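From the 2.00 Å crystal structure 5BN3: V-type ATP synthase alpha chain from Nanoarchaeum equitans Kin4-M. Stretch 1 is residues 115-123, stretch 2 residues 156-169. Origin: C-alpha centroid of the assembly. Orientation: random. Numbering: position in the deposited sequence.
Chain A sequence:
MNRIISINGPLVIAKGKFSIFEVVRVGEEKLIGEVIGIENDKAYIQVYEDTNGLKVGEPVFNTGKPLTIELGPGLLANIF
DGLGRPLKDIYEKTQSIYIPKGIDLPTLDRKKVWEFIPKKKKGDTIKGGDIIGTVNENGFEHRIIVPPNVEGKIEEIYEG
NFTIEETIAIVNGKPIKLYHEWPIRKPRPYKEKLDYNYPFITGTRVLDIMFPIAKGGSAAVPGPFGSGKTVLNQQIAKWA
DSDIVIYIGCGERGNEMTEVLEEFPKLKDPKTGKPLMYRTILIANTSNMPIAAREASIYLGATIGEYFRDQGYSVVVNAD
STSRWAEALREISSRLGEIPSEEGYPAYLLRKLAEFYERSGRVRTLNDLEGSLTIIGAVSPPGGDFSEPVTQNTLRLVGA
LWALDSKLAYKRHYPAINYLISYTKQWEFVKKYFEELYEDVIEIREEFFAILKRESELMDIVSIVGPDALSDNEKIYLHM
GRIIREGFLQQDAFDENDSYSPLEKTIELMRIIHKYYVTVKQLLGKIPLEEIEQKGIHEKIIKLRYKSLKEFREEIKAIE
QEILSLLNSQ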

# COMPACT_ATOMS: atom_id res chain seq x y z
N GLU A 115 50.92 34.42 6.28
CA GLU A 115 52.36 34.21 6.34
C GLU A 115 52.72 32.83 5.80
O GLU A 115 52.40 31.81 6.40
N PHE A 116 53.39 32.82 4.65
CA PHE A 116 53.78 31.58 3.98
C PHE A 116 55.22 31.19 4.28
O PHE A 116 56.15 31.97 4.03
N ILE A 117 55.41 30.00 4.84
CA ILE A 117 56.74 29.47 5.13
C ILE A 117 57.04 28.29 4.20
O ILE A 117 56.42 27.24 4.32
N PRO A 118 58.00 28.47 3.27
CA PRO A 118 58.30 27.45 2.27
C PRO A 118 58.94 26.20 2.87
O PRO A 118 59.61 26.28 3.89
N LYS A 119 58.71 25.05 2.24
CA LYS A 119 59.31 23.80 2.68
C LYS A 119 60.16 23.21 1.57
O LYS A 119 60.72 22.12 1.71
N LYS A 120 60.23 23.93 0.46
CA LYS A 120 61.06 23.52 -0.66
C LYS A 120 62.03 24.64 -1.01
O LYS A 120 61.80 25.80 -0.67
N LYS A 121 63.13 24.29 -1.67
CA LYS A 121 64.11 25.27 -2.10
C LYS A 121 64.05 25.47 -3.61
O LYS A 121 63.50 24.63 -4.33
N LYS A 122 64.61 26.57 -4.07
CA LYS A 122 64.77 26.83 -5.50
C LYS A 122 65.60 25.70 -6.10
O LYS A 122 66.59 25.28 -5.52
N GLY A 123 65.19 25.21 -7.27
CA GLY A 123 65.91 24.13 -7.92
C GLY A 123 65.40 22.75 -7.55
O GLY A 123 65.75 21.76 -8.19
N GLU A 156 61.42 29.44 -8.90
CA GLU A 156 61.32 30.55 -7.97
C GLU A 156 60.37 30.17 -6.84
O GLU A 156 59.31 29.59 -7.10
N ILE A 157 60.73 30.49 -5.61
CA ILE A 157 59.82 30.30 -4.48
C ILE A 157 60.05 31.36 -3.40
O ILE A 157 61.18 31.61 -2.98
N TYR A 158 58.97 32.00 -2.97
CA TYR A 158 59.06 33.13 -2.06
C TYR A 158 58.68 32.76 -0.63
O TYR A 158 58.31 31.61 -0.35
N GLU A 159 58.79 33.73 0.26
CA GLU A 159 58.54 33.52 1.68
C GLU A 159 58.02 34.81 2.30
O GLU A 159 58.45 35.90 1.91
N GLY A 160 57.09 34.70 3.24
CA GLY A 160 56.64 35.85 3.98
C GLY A 160 55.15 36.11 3.90
O GLY A 160 54.35 35.17 3.84
N ASN A 161 54.78 37.38 3.88
CA ASN A 161 53.38 37.77 3.93
C ASN A 161 52.76 37.98 2.55
O ASN A 161 53.26 38.78 1.75
N PHE A 162 51.69 37.24 2.27
CA PHE A 162 51.02 37.30 0.97
C PHE A 162 49.51 37.23 1.12
O PHE A 162 48.99 36.72 2.12
N THR A 163 48.79 37.76 0.12
CA THR A 163 47.35 37.54 0.03
C THR A 163 47.11 36.38 -0.93
O THR A 163 48.05 35.90 -1.57
N ILE A 164 45.86 35.93 -1.03
CA ILE A 164 45.54 34.68 -1.72
C ILE A 164 45.84 34.66 -3.23
O ILE A 164 46.16 33.61 -3.79
N GLU A 165 45.76 35.82 -3.87
CA GLU A 165 45.93 35.89 -5.33
C GLU A 165 47.38 36.10 -5.75
O GLU A 165 47.67 36.18 -6.95
N GLU A 166 48.28 36.18 -4.78
CA GLU A 166 49.69 36.45 -5.07
C GLU A 166 50.50 35.18 -5.36
O GLU A 166 50.30 34.14 -4.72
N THR A 167 51.41 35.28 -6.32
CA THR A 167 52.31 34.19 -6.67
C THR A 167 53.31 33.94 -5.54
O THR A 167 53.96 34.87 -5.07
N ILE A 168 53.41 32.69 -5.10
CA ILE A 168 54.33 32.32 -4.03
C ILE A 168 55.47 31.45 -4.55
O ILE A 168 56.46 31.22 -3.86
N ALA A 169 55.30 30.95 -5.77
CA ALA A 169 56.31 30.12 -6.42
C ALA A 169 56.05 30.01 -7.92
O ALA A 169 54.94 30.27 -8.38

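The strand 115-118 runs antiparallel to strand 160-162, and the pairing is fixed by two backbone hydrogen bonds between F116 and G160: F116 N to G160 O at 2.7 Å and G160 N to F116 O at 3.0 Å. Along this short ladder, side chains part to two faces, and the packing is concentrated on the face that carries F116.

F116 is the main bump. With chi1 in the t well (175°), its buried ring enters a hollow lined by I157, the Y158 carbonyl and I168. I168, a p rotamer at chi1, covers one face of the ring; its CD1 lies 3.7 Å from F116 CZ and 4.1 Å from the ring centroid, an off-centre CH-pi contact. The ring edge meets the backbone, with F116 CE2 3.4 Å from Y158 O, and also I157, with CE2 4.4 Å from I157 CG1. Nearer the backbone, F116 CB rests 4.0 Å from CD1 of F162, an m rotamer whose CA-to-CB bond points sideways but whose ring end comes nearer to stretch 1. G160, paired with F116, adds no side chain to this face.

A second fit lies further along stretch 1, where I157 is the bump. I157 points toward stretch 1 in an extended t,t conformation, and its CD1 sits 3.7 Å from both P118 CB and K120 O, while its CG2 branch reaches 3.9 Å from K122 N. P118, which points toward stretch 2, also touches E159, P118 CD lying 3.7 Å from E159 CB. The lysine end of K120 leads away.

The side-chain polar contacts lie toward the exposed edge of the contact. On the other face, E115 (t) and N161 (m) lie side by side, E115 CB 3.9 Å from N161 OD1. A water bridges them, donating to N161 OD1 at 3.1 Å and weakly to E115 OE1 at 3.4 Å. K122 NZ and E156 OE2, 4.5 Å apart, are too distant for a salt bridge.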

# COMPACT_ATOMS: atom_id res chain seq x y z
CB GLU A 115 52.89 34.38 7.77
CG GLU A 115 54.41 34.24 7.87
CD GLU A 115 54.97 34.76 9.18
OE1 GLU A 115 55.62 35.82 9.17
OE2 GLU A 115 54.76 34.09 10.22
CB PHE A 116 53.57 31.72 2.47
CG PHE A 116 54.04 30.54 1.68
CD1 PHE A 116 53.35 29.34 1.73
CD2 PHE A 116 55.16 30.64 0.86
CE1 PHE A 116 53.78 28.25 0.99
CE2 PHE A 116 55.59 29.55 0.12
CZ PHE A 116 54.90 28.36 0.18
CB ILE A 117 56.85 29.01 6.60
CG1 ILE A 117 56.55 30.18 7.55
CG2 ILE A 117 58.23 28.43 6.88
CD1 ILE A 117 56.50 29.78 9.02
CB PRO A 118 59.30 28.15 1.33
CG PRO A 118 59.96 29.17 2.20
CD PRO A 118 58.90 29.64 3.16
CB LYS A 119 58.23 22.81 3.13
CG LYS A 119 57.56 23.19 4.44
CD LYS A 119 58.60 23.40 5.53
CE LYS A 119 57.95 23.64 6.88
NZ LYS A 119 58.98 23.76 7.96
CB LYS A 120 60.19 23.21 -1.88
CG LYS A 120 59.11 22.17 -1.64
CD LYS A 120 59.68 20.82 -1.25
CE LYS A 120 59.57 19.82 -2.39
NZ LYS A 120 59.35 18.43 -1.90
CB LYS A 121 65.52 24.84 -1.70
CG LYS A 121 65.74 24.77 -0.20
CD LYS A 121 67.16 24.32 0.12
CE LYS A 121 67.42 24.31 1.62
NZ LYS A 121 68.81 23.86 1.92
CB LYS A 122 65.46 28.18 -5.69
CG LYS A 122 65.58 28.65 -7.13
CD LYS A 122 66.30 29.99 -7.17
CE LYS A 122 66.69 30.39 -8.58
NZ LYS A 122 67.63 31.55 -8.58
CB GLU A 156 60.78 31.79 -8.70
CG GLU A 156 61.44 33.09 -8.30
CD GLU A 156 62.80 33.27 -8.96
OE1 GLU A 156 62.96 32.88 -10.13
OE2 GLU A 156 63.70 33.80 -8.29
CB ILE A 157 59.89 28.87 -3.88
CG1 ILE A 157 58.89 28.72 -2.73
CG2 ILE A 157 61.31 28.53 -3.44
CD1 ILE A 157 58.78 27.31 -2.19
CB TYR A 158 58.18 34.27 -2.57
CG TYR A 158 58.48 34.63 -4.01
CD1 TYR A 158 59.78 34.86 -4.43
CD2 TYR A 158 57.46 34.71 -4.95
CE1 TYR A 158 60.06 35.18 -5.74
CE2 TYR A 158 57.73 35.03 -6.26
CZ TYR A 158 59.03 35.26 -6.65
OH TYR A 158 59.31 35.58 -7.96
CB GLU A 159 59.84 33.10 2.38
CG GLU A 159 59.81 33.20 3.90
CD GLU A 159 61.13 32.83 4.54
OE1 GLU A 159 62.18 33.02 3.89
OE2 GLU A 159 61.12 32.34 5.69
CB ASN A 161 53.21 39.02 4.80
CG ASN A 161 53.76 38.82 6.20
OD1 ASN A 161 53.12 38.18 7.05
ND2 ASN A 161 54.95 39.35 6.45
CB PHE A 162 51.46 36.12 0.09
CG PHE A 162 52.94 36.05 -0.14
CD1 PHE A 162 53.76 35.34 0.72
CD2 PHE A 162 53.51 36.67 -1.24
CE1 PHE A 162 55.12 35.26 0.51
CE2 PHE A 162 54.88 36.60 -1.46
CZ PHE A 162 55.68 35.89 -0.59
CB THR A 163 46.59 38.80 -0.45
OG1 THR A 163 46.93 39.09 -1.81
CG2 THR A 163 46.94 39.99 0.42
CB ILE A 164 44.06 34.26 -1.44
CG1 ILE A 164 44.00 32.83 -0.92
CG2 ILE A 164 43.18 34.43 -2.66
CD1 ILE A 164 44.63 32.65 0.44
CB GLU A 165 45.04 36.98 -5.93
CG GLU A 165 43.58 36.58 -6.13
CD GLU A 165 43.35 35.83 -7.43
OE1 GLU A 165 44.29 35.16 -7.92
OE2 GLU A 165 42.22 35.90 -7.97
CB GLU A 166 50.33 37.25 -3.94
CG GLU A 166 49.76 38.65 -3.79
CD GLU A 166 50.51 39.50 -2.78
OE1 GLU A 166 50.70 39.04 -1.64
OE2 GLU A 166 50.90 40.63 -3.13
CB THR A 167 53.08 34.51 -7.97
OG1 THR A 167 52.15 34.76 -9.03
CG2 THR A 167 53.99 33.35 -8.36
CB ILE A 168 53.61 31.59 -2.88
CG1 ILE A 168 52.76 30.44 -3.41
CG2 ILE A 168 52.74 32.56 -2.10
CD1 ILE A 168 53.27 29.08 -3.01
CB ALA A 169 56.35 28.74 -5.79
O HOH W 1 53.12 37.90 10.13